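PDB 2IVF: ethylbenzene dehydrogenase alpha-subunit, which serves as the alpha-subunit of a molybdopterin-family oxidoreductase, holding a molybdenum atom, an iron/sulfur cluster and the dinucleotides MGD and MD1. Local coordinates for residues 842-847 against 968-973; 867-872 against 902-907; 873-878 against 917-922. All blocks are in the same frame, centred on the assembly; numbering follows the deposited sequence.

Interaction 1: residues 842-847 against 968-973. With MGD (2-amino-5,6-dimercapto-7-methyl-3,7,8a,9-tetrahydro-8-oxa-1,3,9,10-tetraaza-anthracen-4-one guanosine dinucleotide), chain M.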
loop_
_atom_site.group_PDB
_atom_site.type_symbol
_atom_site.label_atom_id
_atom_site.label_comp_id
_atom_site.label_asym_id
_atom_site.label_seq_id
_atom_site.Cartn_x
_atom_site.Cartn_y
_atom_site.Cartn_z
ATOM N N PRO A 842 -19.481 -21.391 7.021
ATOM C CA PRO A 842 -19.813 -21.165 5.628
ATOM C C PRO A 842 -18.954 -20.206 4.824
ATOM O O PRO A 842 -18.991 -20.319 3.607
ATOM C CB PRO A 842 -21.246 -20.652 5.699
ATOM C CG PRO A 842 -21.274 -19.896 6.897
ATOM C CD PRO A 842 -20.337 -20.583 7.890
ATOM N N PHE A 843 -18.182 -19.298 5.435
ATOM C CA PHE A 843 -17.367 -18.402 4.625
ATOM C C PHE A 843 -15.975 -18.993 4.498
ATOM O O PHE A 843 -15.500 -19.692 5.387
ATOM C CB PHE A 843 -17.246 -16.988 5.195
ATOM C CG PHE A 843 -18.534 -16.232 5.200
ATOM C CD1 PHE A 843 -19.458 -16.461 6.201
ATOM C CD2 PHE A 843 -18.851 -15.321 4.175
ATOM C CE1 PHE A 843 -20.671 -15.781 6.212
ATOM C CE2 PHE A 843 -20.065 -14.642 4.188
ATOM C CZ PHE A 843 -20.958 -14.858 5.203
ATOM N N LYS A 844 -15.355 -18.726 3.368
ATOM C CA LYS A 844 -13.926 -18.969 3.168
ATOM C C LYS A 844 -13.222 -17.634 3.233
ATOM O O LYS A 844 -13.516 -16.727 2.447
ATOM C CB LYS A 844 -13.677 -19.671 1.848
ATOM C CG LYS A 844 -13.907 -21.149 1.920
ATOM C CD LYS A 844 -13.298 -21.787 0.688
ATOM C CE LYS A 844 -13.428 -23.265 0.719
ATOM N NZ LYS A 844 -12.832 -23.830 -0.509
ATOM N N ILE A 845 -12.291 -17.503 4.188
ATOM C CA ILE A 845 -11.638 -16.241 4.407
ATOM C C ILE A 845 -10.347 -16.204 3.609
ATOM O O ILE A 845 -9.521 -17.119 3.680
ATOM C CB ILE A 845 -11.421 -15.972 5.933
ATOM C CG1 ILE A 845 -10.986 -14.520 6.169
ATOM C CG2 ILE A 845 -10.439 -17.004 6.585
ATOM C CD1 ILE A 845 -11.378 -14.060 7.596
ATOM N N THR A 846 -10.177 -15.122 2.872
ATOM C CA THR A 846 -8.962 -14.878 2.166
ATOM C C THR A 846 -8.353 -13.555 2.642
ATOM O O THR A 846 -8.976 -12.781 3.401
ATOM C CB THR A 846 -9.164 -14.867 0.623
ATOM O OG1 THR A 846 -9.983 -13.761 0.226
ATOM C CG2 THR A 846 -9.774 -16.209 0.111
ATOM N N GLY A 847 -7.127 -13.304 2.211
ATOM C CA GLY A 847 -6.433 -12.091 2.576
ATOM C C GLY A 847 -5.635 -11.466 1.457
ATOM O O GLY A 847 -5.887 -11.688 0.279
ATOM N N GLY A 968 -8.704 -19.557 2.691
ATOM C CA GLY A 968 -9.809 -20.465 2.563
ATOM C C GLY A 968 -10.211 -21.104 3.875
ATOM O O GLY A 968 -11.081 -21.956 3.911
ATOM N N VAL A 969 -9.562 -20.698 4.969
ATOM C CA VAL A 969 -9.995 -21.129 6.277
ATOM C C VAL A 969 -11.474 -20.772 6.440
ATOM O O VAL A 969 -11.970 -19.759 5.899
ATOM C CB VAL A 969 -9.116 -20.546 7.374
ATOM C CG1 VAL A 969 -9.774 -20.702 8.805
ATOM C CG2 VAL A 969 -7.733 -21.265 7.330
ATOM N N ARG A 970 -12.181 -21.619 7.155
ATOM C CA ARG A 970 -13.580 -21.420 7.370
ATOM C C ARG A 970 -13.841 -20.489 8.537
ATOM O O ARG A 970 -13.302 -20.670 9.626
ATOM C CB ARG A 970 -14.260 -22.755 7.662
ATOM C CG ARG A 970 -14.193 -23.751 6.511
ATOM C CD ARG A 970 -14.605 -23.157 5.171
ATOM N NE ARG A 970 -14.729 -24.130 4.080
ATOM C CZ ARG A 970 -15.856 -24.806 3.779
ATOM N NH1 ARG A 970 -16.985 -24.666 4.469
ATOM N NH2 ARG A 970 -15.880 -25.656 2.758
ATOM N N VAL A 971 -14.742 -19.538 8.317
ATOM C CA VAL A 971 -15.249 -18.695 9.375
ATOM C C VAL A 971 -16.747 -18.530 9.228
ATOM O O VAL A 971 -17.275 -18.685 8.149
ATOM C CB VAL A 971 -14.604 -17.315 9.376
ATOM C CG1 VAL A 971 -13.100 -17.473 9.591
ATOM C CG2 VAL A 971 -14.952 -16.514 8.095
ATOM N N SER A 972 -17.409 -18.290 10.357
ATOM C CA SER A 972 -18.786 -17.795 10.401
ATOM C C SER A 972 -18.720 -16.292 10.710
ATOM O O SER A 972 -17.754 -15.831 11.277
ATOM C CB SER A 972 -19.540 -18.537 11.485
ATOM O OG SER A 972 -20.076 -19.770 11.012
ATOM N N ILE A 973 -19.731 -15.533 10.320
ATOM C CA ILE A 973 -19.769 -14.105 10.613
ATOM C C ILE A 973 -21.116 -13.766 11.243
ATOM O O ILE A 973 -22.155 -14.248 10.806
ATOM C CB ILE A 973 -19.540 -13.272 9.328
ATOM C CG1 ILE A 973 -18.219 -13.636 8.662
ATOM C CG2 ILE A 973 -19.603 -11.788 9.635
ATOM C CD1 ILE A 973 -18.072 -13.117 7.149
HETATM P PB MGD M . -1.505 -11.406 -2.031
HETATM O O1B MGD M . -1.555 -9.997 -1.556
HETATM O O2B MGD M . -1.669 -12.440 -0.977
HETATM O O3B MGD M . -0.224 -11.810 -2.857
HETATM O O3A MGD M . 1.491 -9.934 -2.687
HETATM P PA MGD M . 0.811 -10.920 -3.740
HETATM O O1A MGD M . 0.147 -10.055 -4.722
HETATM O O2A MGD M . 1.782 -11.885 -4.220
HETATM O "O5'" MGD M . -2.648 -11.646 -3.137
HETATM C "C5'" MGD M . -4.003 -11.286 -2.830
HETATM C "C4'" MGD M . -4.950 -11.882 -3.869
HETATM O "O4'" MGD M . -4.987 -13.296 -3.737
HETATM C "C3'" MGD M . -6.312 -11.440 -3.388
HETATM O "O3'" MGD M . -6.618 -10.226 -4.064
HETATM C "C2'" MGD M . -7.218 -12.598 -3.829
HETATM O "O2'" MGD M . -8.120 -12.145 -4.856
HETATM C "C1'" MGD M . -6.230 -13.647 -4.365
HETATM N N9 MGD M . -6.655 -14.991 -3.905
HETATM C C8 MGD M . -6.891 -15.410 -2.653
HETATM N N7 MGD M . -7.210 -16.709 -2.640
HETATM C C5 MGD M . -7.156 -17.120 -3.932
HETATM C C6 MGD M . -7.396 -18.306 -4.613
HETATM O O6 MGD M . -7.768 -19.363 -4.088
HETATM N N1 MGD M . -7.211 -18.303 -5.999
HETATM C C2 MGD M . -6.831 -17.183 -6.753
HETATM N N2 MGD M . -6.692 -17.278 -8.120
HETATM N N3 MGD M . -6.582 -16.055 -6.072
HETATM C C4 MGD M . -6.763 -16.013 -4.717
HETATM C C10 MGD M . 2.192 -10.414 -1.599
HETATM C C11 MGD M . 3.506 -9.678 -1.515
HETATM O O11 MGD M . 3.231 -8.341 -1.420
HETATM C C12 MGD M . 4.439 -10.154 -0.393
HETATM S S12 MGD M . 4.511 -11.839 0.104
HETATM C C13 MGD M . 5.249 -9.245 0.242
HETATM S S13 MGD M . 6.320 -9.790 1.487
HETATM C C14 MGD M . 5.197 -7.800 -0.115
HETATM N N15 MGD M . 4.352 -7.138 0.920
HETATM C C16 MGD M . 3.607 -5.980 0.627
HETATM C C17 MGD M . 2.936 -5.260 1.582
HETATM O O17 MGD M . 2.931 -5.615 2.785
HETATM N N18 MGD M . 2.219 -4.119 1.168
HETATM C C19 MGD M . 2.186 -3.695 -0.125
HETATM N N19 MGD M . 1.465 -2.594 -0.412
HETATM N N20 MGD M . 2.824 -4.446 -1.034
HETATM C C21 MGD M . 3.539 -5.528 -0.687
HETATM N N22 MGD M . 4.201 -6.277 -1.654
HETATM C C23 MGD M . 4.491 -7.672 -1.495
HETATM O O HOH W 1 -13.458 -26.301 1.099
#

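Interaction 2: residues 867-872 against 902-907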
loop_
_atom_site.group_PDB
_atom_site.type_symbol
_atom_site.label_atom_id
_atom_site.label_comp_id
_atom_site.label_asym_id
_atom_site.label_seq_id
_atom_site.Cartn_x
_atom_site.Cartn_y
_atom_site.Cartn_z
ATOM N N LEU A 867 -5.554 7.497 4.833
ATOM C CA LEU A 867 -5.882 7.106 3.439
ATOM C C LEU A 867 -6.965 6.015 3.439
ATOM O O LEU A 867 -7.410 5.599 2.394
ATOM C CB LEU A 867 -4.616 6.580 2.747
ATOM C CG LEU A 867 -3.614 7.739 2.529
ATOM C CD1 LEU A 867 -2.374 7.275 1.755
ATOM C CD2 LEU A 867 -4.196 8.943 1.803
ATOM N N HIS A 868 -7.362 5.554 4.621
ATOM C CA HIS A 868 -8.314 4.460 4.722
ATOM C C HIS A 868 -9.155 4.604 5.983
ATOM O O HIS A 868 -9.169 5.668 6.582
ATOM C CB HIS A 868 -7.631 3.108 4.597
ATOM C CG HIS A 868 -6.547 2.854 5.607
ATOM N ND1 HIS A 868 -6.771 2.210 6.812
ATOM C CD2 HIS A 868 -5.233 3.137 5.573
ATOM C CE1 HIS A 868 -5.634 2.122 7.475
ATOM N NE2 HIS A 868 -4.678 2.658 6.736
ATOM N N ARG A 869 -9.878 3.564 6.384
ATOM C CA ARG A 869 -10.753 3.681 7.571
ATOM C C ARG A 869 -9.975 3.675 8.898
ATOM O O ARG A 869 -10.557 3.894 9.947
ATOM C CB ARG A 869 -11.807 2.592 7.583
ATOM C CG ARG A 869 -12.732 2.508 6.362
ATOM C CD ARG A 869 -13.980 1.731 6.718
ATOM N NE ARG A 869 -14.878 1.628 5.583
ATOM C CZ ARG A 869 -15.954 0.866 5.545
ATOM N NH1 ARG A 869 -16.335 0.163 6.618
ATOM N NH2 ARG A 869 -16.678 0.826 4.428
ATOM N N GLY A 870 -8.670 3.408 8.828
ATOM C CA GLY A 870 -7.743 3.593 9.971
ATOM C C GLY A 870 -7.791 2.453 10.954
ATOM O O GLY A 870 -7.317 2.571 12.077
ATOM N N GLN A 871 -8.381 1.346 10.533
ATOM C CA GLN A 871 -8.662 0.219 11.426
ATOM C C GLN A 871 -8.858 -1.050 10.622
ATOM O O GLN A 871 -9.072 -0.975 9.412
ATOM C CB GLN A 871 -9.956 0.503 12.225
ATOM C CG GLN A 871 -11.141 0.663 11.355
ATOM C CD GLN A 871 -12.243 1.381 12.053
ATOM O OE1 GLN A 871 -12.464 2.570 11.838
ATOM N NE2 GLN A 871 -12.889 0.691 12.949
ATOM N N PRO A 872 -8.821 -2.213 11.289
ATOM C CA PRO A 872 -9.087 -3.436 10.580
ATOM C C PRO A 872 -10.486 -3.487 9.971
ATOM O O PRO A 872 -11.456 -3.015 10.585
ATOM C CB PRO A 872 -8.917 -4.498 11.661
ATOM C CG PRO A 872 -7.896 -3.889 12.630
ATOM C CD PRO A 872 -8.468 -2.490 12.693
ATOM N N GLU A 902 -13.167 -9.435 16.270
ATOM C CA GLU A 902 -14.170 -8.451 15.925
ATOM C C GLU A 902 -13.506 -7.507 14.981
ATOM O O GLU A 902 -12.366 -7.119 15.212
ATOM C CB GLU A 902 -14.628 -7.704 17.167
ATOM C CG GLU A 902 -15.650 -6.635 16.905
ATOM C CD GLU A 902 -16.370 -6.169 18.158
ATOM O OE1 GLU A 902 -16.498 -6.944 19.146
ATOM O OE2 GLU A 902 -16.837 -5.008 18.135
ATOM N N ILE A 903 -14.234 -7.128 13.930
ATOM C CA ILE A 903 -13.685 -6.343 12.844
ATOM C C ILE A 903 -14.797 -5.538 12.216
ATOM O O ILE A 903 -15.953 -5.971 12.250
ATOM C CB ILE A 903 -13.045 -7.308 11.842
ATOM C CG1 ILE A 903 -12.129 -6.572 10.885
ATOM C CG2 ILE A 903 -14.125 -8.159 11.195
ATOM C CD1 ILE A 903 -11.141 -7.534 10.146
ATOM N N MET A 904 -14.461 -4.351 11.718
ATOM C CA MET A 904 -15.409 -3.495 11.001
ATOM C C MET A 904 -15.689 -4.058 9.624
ATOM O O MET A 904 -14.774 -4.529 8.950
ATOM C CB MET A 904 -14.882 -2.074 10.878
ATOM C CG MET A 904 -15.732 -1.176 9.932
ATOM S SD MET A 904 -15.151 0.505 9.907
ATOM C CE MET A 904 -15.856 1.171 11.426
ATOM N N VAL A 905 -16.932 -3.928 9.166
ATOM C CA VAL A 905 -17.361 -4.518 7.934
ATOM C C VAL A 905 -17.372 -3.468 6.832
ATOM O O VAL A 905 -17.835 -2.330 7.009
ATOM C CB VAL A 905 -18.765 -5.122 8.052
ATOM C CG1 VAL A 905 -19.290 -5.613 6.658
ATOM C CG2 VAL A 905 -18.765 -6.278 9.047
ATOM N N ARG A 906 -16.782 -3.851 5.723
ATOM C CA ARG A 906 -16.977 -3.163 4.444
ATOM C C ARG A 906 -17.819 -4.071 3.552
ATOM O O ARG A 906 -17.459 -5.202 3.338
ATOM C CB ARG A 906 -15.629 -2.957 3.795
ATOM C CG ARG A 906 -15.678 -2.623 2.285
ATOM C CD ARG A 906 -14.320 -2.156 1.800
ATOM N NE ARG A 906 -14.082 -0.781 2.173
ATOM C CZ ARG A 906 -12.947 -0.296 2.646
ATOM N NH1 ARG A 906 -11.900 -1.065 2.857
ATOM N NH2 ARG A 906 -12.899 0.981 2.942
ATOM N N THR A 907 -18.929 -3.581 3.017
ATOM C CA THR A 907 -19.728 -4.394 2.085
ATOM C C THR A 907 -19.388 -3.976 0.671
ATOM O O THR A 907 -19.237 -2.793 0.409
ATOM C CB THR A 907 -21.231 -4.240 2.330
ATOM O OG1 THR A 907 -21.611 -2.871 2.183
ATOM C CG2 THR A 907 -21.593 -4.681 3.722
HETATM O O HOH W 2 -12.139 -2.666 13.105
#

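Interaction 3: residues 873-878 against 917-922. With MD1 (phosphoric acid 4-(2-amino-4-oxo-3,4,5,6,-tetrahydro-pteridin-6-yl)-2-hydroxy-3,4-dimercapto-but-3-en-yl ester guanylate ester), chain N.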
loop_
_atom_site.group_PDB
_atom_site.type_symbol
_atom_site.label_atom_id
_atom_site.label_comp_id
_atom_site.label_asym_id
_atom_site.label_seq_id
_atom_site.Cartn_x
_atom_site.Cartn_y
_atom_site.Cartn_z
ATOM N N VAL A 873 -10.567 -4.046 8.763
ATOM C CA VAL A 873 -11.814 -4.134 7.984
ATOM C C VAL A 873 -11.941 -5.521 7.389
ATOM O O VAL A 873 -10.951 -6.070 6.877
ATOM C CB VAL A 873 -11.822 -3.084 6.855
ATOM C CG1 VAL A 873 -13.038 -3.237 5.921
ATOM C CG2 VAL A 873 -11.880 -1.655 7.464
ATOM N N VAL A 874 -13.137 -6.110 7.452
ATOM C CA VAL A 874 -13.406 -7.300 6.676
ATOM C C VAL A 874 -14.300 -6.934 5.484
ATOM O O VAL A 874 -15.301 -6.251 5.653
ATOM C CB VAL A 874 -14.071 -8.425 7.480
ATOM C CG1 VAL A 874 -15.408 -7.961 8.061
ATOM C CG2 VAL A 874 -14.255 -9.629 6.584
ATOM N N HIS A 875 -13.897 -7.326 4.265
ATOM C CA HIS A 875 -14.738 -7.076 3.097
ATOM C C HIS A 875 -15.683 -8.255 2.923
ATOM O O HIS A 875 -15.247 -9.412 2.876
ATOM C CB HIS A 875 -13.956 -6.945 1.798
ATOM C CG HIS A 875 -12.942 -5.833 1.785
ATOM N ND1 HIS A 875 -12.604 -5.165 0.625
ATOM C CD2 HIS A 875 -12.175 -5.301 2.767
ATOM C CE1 HIS A 875 -11.684 -4.249 0.902
ATOM N NE2 HIS A 875 -11.407 -4.313 2.192
ATOM N N MET A 876 -16.968 -7.948 2.844
ATOM C CA MET A 876 -17.987 -8.959 2.654
ATOM C C MET A 876 -18.801 -8.633 1.437
ATOM O O MET A 876 -19.046 -7.463 1.137
ATOM C CB MET A 876 -18.957 -8.982 3.833
ATOM C CG MET A 876 -18.380 -9.375 5.150
ATOM S SD MET A 876 -19.685 -9.421 6.390
ATOM C CE MET A 876 -20.661 -10.817 5.754
ATOM N N ASN A 877 -19.263 -9.655 0.739
ATOM C CA ASN A 877 -20.274 -9.440 -0.292
ATOM C C ASN A 877 -21.511 -8.779 0.285
ATOM O O ASN A 877 -22.015 -9.162 1.349
ATOM C CB ASN A 877 -20.677 -10.780 -0.913
ATOM C CG ASN A 877 -21.732 -10.614 -1.988
ATOM O OD1 ASN A 877 -22.950 -10.603 -1.697
ATOM N ND2 ASN A 877 -21.279 -10.392 -3.207
ATOM N N SER A 878 -22.037 -7.785 -0.433
ATOM C CA SER A 878 -23.150 -6.983 0.085
ATOM C C SER A 878 -24.361 -7.812 0.472
ATOM O O SER A 878 -24.987 -7.554 1.486
ATOM C CB SER A 878 -23.613 -5.959 -0.983
ATOM O OG SER A 878 -22.523 -5.223 -1.455
ATOM N N ILE A 917 -12.843 -11.238 3.125
ATOM C CA ILE A 917 -11.466 -10.849 2.940
ATOM C C ILE A 917 -11.001 -9.941 4.054
ATOM O O ILE A 917 -11.670 -8.941 4.363
ATOM C CB ILE A 917 -11.331 -10.025 1.656
ATOM C CG1 ILE A 917 -11.935 -10.786 0.457
ATOM C CG2 ILE A 917 -9.854 -9.640 1.399
ATOM C CD1 ILE A 917 -11.991 -9.928 -0.830
ATOM N N VAL A 918 -9.839 -10.251 4.624
ATOM C CA VAL A 918 -9.150 -9.325 5.510
ATOM C C VAL A 918 -7.703 -9.222 5.064
ATOM O O VAL A 918 -6.967 -10.195 5.107
ATOM C CB VAL A 918 -9.195 -9.800 6.998
ATOM C CG1 VAL A 918 -8.498 -8.787 7.914
ATOM C CG2 VAL A 918 -10.637 -10.092 7.464
ATOM N N TYR A 919 -7.346 -8.057 4.543
ATOM C CA TYR A 919 -5.962 -7.712 4.219
ATOM C C TYR A 919 -5.358 -7.423 5.554
ATOM O O TYR A 919 -6.031 -6.830 6.383
ATOM C CB TYR A 919 -5.937 -6.431 3.392
ATOM C CG TYR A 919 -6.644 -6.581 2.074
ATOM C CD1 TYR A 919 -6.045 -7.255 1.035
ATOM C CD2 TYR A 919 -7.900 -6.010 1.860
ATOM C CE1 TYR A 919 -6.681 -7.376 -0.184
ATOM C CE2 TYR A 919 -8.543 -6.164 0.665
ATOM C CZ TYR A 919 -7.918 -6.804 -0.358
ATOM O OH TYR A 919 -8.532 -6.979 -1.556
ATOM N N PHE A 920 -4.151 -7.910 5.838
ATOM C CA PHE A 920 -3.797 -8.013 7.252
ATOM C C PHE A 920 -3.582 -6.707 7.960
ATOM O O PHE A 920 -3.314 -5.669 7.337
ATOM C CB PHE A 920 -2.651 -8.995 7.504
ATOM C CG PHE A 920 -1.333 -8.603 6.925
ATOM C CD1 PHE A 920 -0.612 -7.572 7.476
ATOM C CD2 PHE A 920 -0.779 -9.318 5.884
ATOM C CE1 PHE A 920 0.617 -7.240 6.986
ATOM C CE2 PHE A 920 0.479 -8.985 5.378
ATOM C CZ PHE A 920 1.176 -7.986 5.940
ATOM N N TRP A 921 -3.704 -6.769 9.286
ATOM C CA TRP A 921 -3.570 -5.621 10.166
ATOM C C TRP A 921 -2.703 -6.042 11.344
ATOM O O TRP A 921 -2.574 -7.258 11.634
ATOM C CB TRP A 921 -4.956 -5.202 10.686
ATOM C CG TRP A 921 -5.872 -4.813 9.555
ATOM C CD1 TRP A 921 -6.812 -5.596 8.964
ATOM C CD2 TRP A 921 -5.869 -3.576 8.843
ATOM N NE1 TRP A 921 -7.460 -4.900 7.947
ATOM C CE2 TRP A 921 -6.899 -3.652 7.861
ATOM C CE3 TRP A 921 -5.171 -2.384 8.994
ATOM C CZ2 TRP A 921 -7.170 -2.613 6.980
ATOM C CZ3 TRP A 921 -5.437 -1.365 8.132
ATOM C CH2 TRP A 921 -6.417 -1.475 7.132
ATOM N N ASP A 922 -2.110 -5.073 12.036
ATOM C CA ASP A 922 -1.342 -5.428 13.214
ATOM C C ASP A 922 -2.307 -5.782 14.303
ATOM O O ASP A 922 -3.399 -5.234 14.359
ATOM C CB ASP A 922 -0.427 -4.278 13.624
ATOM C CG ASP A 922 0.786 -4.730 14.416
ATOM O OD1 ASP A 922 0.845 -5.893 14.913
ATOM O OD2 ASP A 922 1.660 -3.837 14.583
HETATM P PB MD1 N . 6.446 -9.496 9.517
HETATM O O3B MD1 N . 5.864 -8.033 9.367
HETATM O O1B MD1 N . 7.799 -9.491 8.903
HETATM O O2B MD1 N . 6.176 -10.087 10.847
HETATM O O3A MD1 N . 5.499 -10.300 8.531
HETATM C C10 MD1 N . 5.799 -10.481 7.130
HETATM C C11 MD1 N . 4.548 -11.138 6.569
HETATM O O11 MD1 N . 3.603 -10.022 6.433
HETATM C C12 MD1 N . 4.821 -11.700 5.200
HETATM S S12 MD1 N . 6.194 -11.238 4.290
HETATM C C13 MD1 N . 3.937 -12.558 4.595
HETATM S S13 MD1 N . 4.187 -13.164 3.040
HETATM C C14 MD1 N . 2.710 -13.044 5.266
HETATM N N15 MD1 N . 1.448 -12.751 4.676
HETATM C C16 MD1 N . 0.274 -13.059 5.313
HETATM C C15 MD1 N . -0.901 -12.851 4.614
HETATM O O14 MD1 N . -0.897 -12.406 3.435
HETATM N N17 MD1 N . -2.034 -13.095 5.320
HETATM C C17 MD1 N . -2.000 -13.592 6.624
HETATM N N16 MD1 N . -3.169 -13.819 7.205
HETATM N N18 MD1 N . -0.837 -13.828 7.253
HETATM C C20 MD1 N . 0.284 -13.574 6.611
HETATM N N8 MD1 N . 1.463 -13.859 7.222
HETATM C C7 MD1 N . 2.763 -13.566 6.681
HETATM P PA MD1 N . 5.525 -6.868 10.425
HETATM O O1A MD1 N . 5.578 -5.603 9.633
HETATM O O2A MD1 N . 4.239 -7.207 11.074
HETATM O "O5'" MD1 N . 6.674 -6.894 11.508
HETATM C "C5'" MD1 N . 7.951 -6.429 11.085
HETATM C "C4'" MD1 N . 8.461 -5.440 12.050
HETATM O "O4'" MD1 N . 9.640 -4.943 11.428
HETATM C "C1'" MD1 N . 9.758 -3.605 11.911
HETATM N N9 MD1 N . 10.649 -2.748 11.116
HETATM C C4 MD1 N . 11.865 -2.403 11.513
HETATM N N3 MD1 N . 12.537 -2.747 12.637
HETATM C C2 MD1 N . 13.774 -2.296 12.841
HETATM N N2 MD1 N . 14.463 -2.648 13.960
HETATM N N1 MD1 N . 14.305 -1.412 11.922
HETATM C C6 MD1 N . 13.678 -1.021 10.764
HETATM O O6 MD1 N . 14.271 -0.284 9.976
HETATM C C5 MD1 N . 12.396 -1.545 10.536
HETATM N N7 MD1 N . 11.479 -1.398 9.586
HETATM C C8 MD1 N . 10.430 -2.142 9.946
HETATM C "C2'" MD1 N . 8.339 -3.048 11.857
HETATM O "O2'" MD1 N . 8.112 -1.944 12.767
HETATM C "C3'" MD1 N . 7.466 -4.278 12.149
HETATM O "O3'" MD1 N . 6.891 -4.235 13.482
HETATM O O HOH W 3 -8.813 -5.575 5.228
#

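Interaction 1: residues 842-847 against 968-973
Phe843 and Ile973 meet in a CH-pi contact: Ile973 CD1 stands over the centre of the Phe843 ring, 3.5 Å from its centroid and only 4° off the normal, while the two side chains cross at about a right angle. With CG of Phe843 beside the backbone N (chi1 -66°), that atom is on the side of the N-H given to Val971 O at 2.9 Å from Phe843 N, and the oxygen lies in the ring plane at its edge. On the same face of the sheet Val971 CG2 packs on Phe843 CB at 3.7 Å, and Ile845 lies side by side with Val969, both pointing the same way, CG2 to CB 3.9 Å.

The opposite face is polar. At the non-hydrogen-bonded pair of these antiparallel strands, the extended chain of Lys844 crosses Arg970 obliquely, CE to NE 3.7 Å. The like charges stay apart, Lys844 NZ and Arg970 NH2 being 4.8 Å from each other, and one water accepts from NH2 and weakly from NZ. Both have further partners, Thr834 and Val300 O for Lys844 and His841 O for Arg970. Thr846 reaches the guanine of MGD.

The axes of 843-846 and 969-973 are 116° apart in direction, well short of exactly antiparallel. Strand 915-917 flanks 843-846, strand 891-895 flanks 969-975, and Met876 of strand 873-877 packs against Phe843 and Ile973.

Interaction 2: residues 867-872 against 902-907
Arg869 reaches strand 900-908 with its guanidinium, NH1 giving a bond to Val905 O at 2.9 Å from above the carbonyl plane, 44° out of it. The same NH1 bonds weakly to Met904 SD at 3.5 Å. Arg906 CB lies over one face of the Arg869 guanidinium, and the two guanidinium planes are 71° apart. Arg869 NE and Arg906 NH2, both donors, are 3.4 Å apart and make no bond.

Further along, the Met904 side chain crosses that of Gln871 at about a right angle, with its CE nearest, and Pro872 CB packs on Ile903 CG1 at 3.9 Å. A water ties the backbones together, donating to Pro872 O at 2.6 Å and accepting from Met904 N at 3.2 Å. All this joins the loop before strand 873-877 to that strand's parallel neighbour, within a domain of the double-psi beta-barrel clan.

The closeness of the two like charges is probably eased by partners beyond the segments. Trp130 O of the beta-subunit accepts from both Arg869 NE and Arg906 NH2, and its ring makes a cation-pi contact with Arg869. Asp888 forms a salt bridge with Arg869 NH2, while Gln134 of the beta-subunit accepts from Arg906 NE.

Interaction 3: residues 873-878 against 917-922
His875 and Ile917 form the antiparallel hydrogen-bonded pair that joins strand 873-877 to the end of strand 915-917, each N bonded to the other's O: His875 N to Ile917 O at 2.8 Å, Ile917 N to His875 O at 3.0 Å. Past this pair segment 917-922 makes no further direct backbone bonds to 873-878, and side chains and a water bridge the two. Tyr919 turns the edge of its ring toward the face of His875 in a T-shaped pair, planes at 78° and centroids 5.2 Å apart, with CE2 set toward the rim of the imidazole, 3.7 Å from His875 CE1. Ile917 CG2 lies over one face of the phenol ring, toward its rim. Away from these rings, Val874 CG2 touches Val918 CG2 at 3.8 Å, the two valines crossing at a slant.

The first and last strands of the six-stranded sheet also pair, as expected for a dinucleotide-binding domain of the double-psi beta-barrel clan. Two residues along from the bonded pair, a water bridges the backbones: it donates to Val873 O at 2.7 Å and accepts from Tyr919 N and from Trp921 NE1, the latter at 3.1 Å.

The loop after strand 915-917 runs on to MD1. Phe920 points away from strand 873-877 and sets CZ 3.2 Å from O11 of MD1, with Arg612 in a cation-pi contact with its ring. Asp922 forms a salt bridge with Arg638, which is itself hydrogen-bonded to MD1. At the far end of the strand, Asn877 is the N-cap of helix 878-883, its OD1 accepting from Asp880 N.

How the interactions relate
From the N terminus, the first segment met is 842-847, whose pairing with 968-973 closes a loop of 120 residues in which interactions 2 and 3 nest. These two cross one another: 867-872 runs straight on into 873-878, but 902-907 comes before 917-922. Strands 873-877 and 900-908 are bound directly, Val874 N to Met904 O at 2.7 Å. Interaction 3 reaches interaction 1 through Thr846 O and Val918 N, 2.9 Å apart, whereas interactions 1 and 2 do not touch. All three reach the same sheet, whose first and last strands pair through interaction 1; the beta-subunit lies against interaction 2 and, more lightly, interaction 3, while interactions 1 and 3 lead to MGD and MD1.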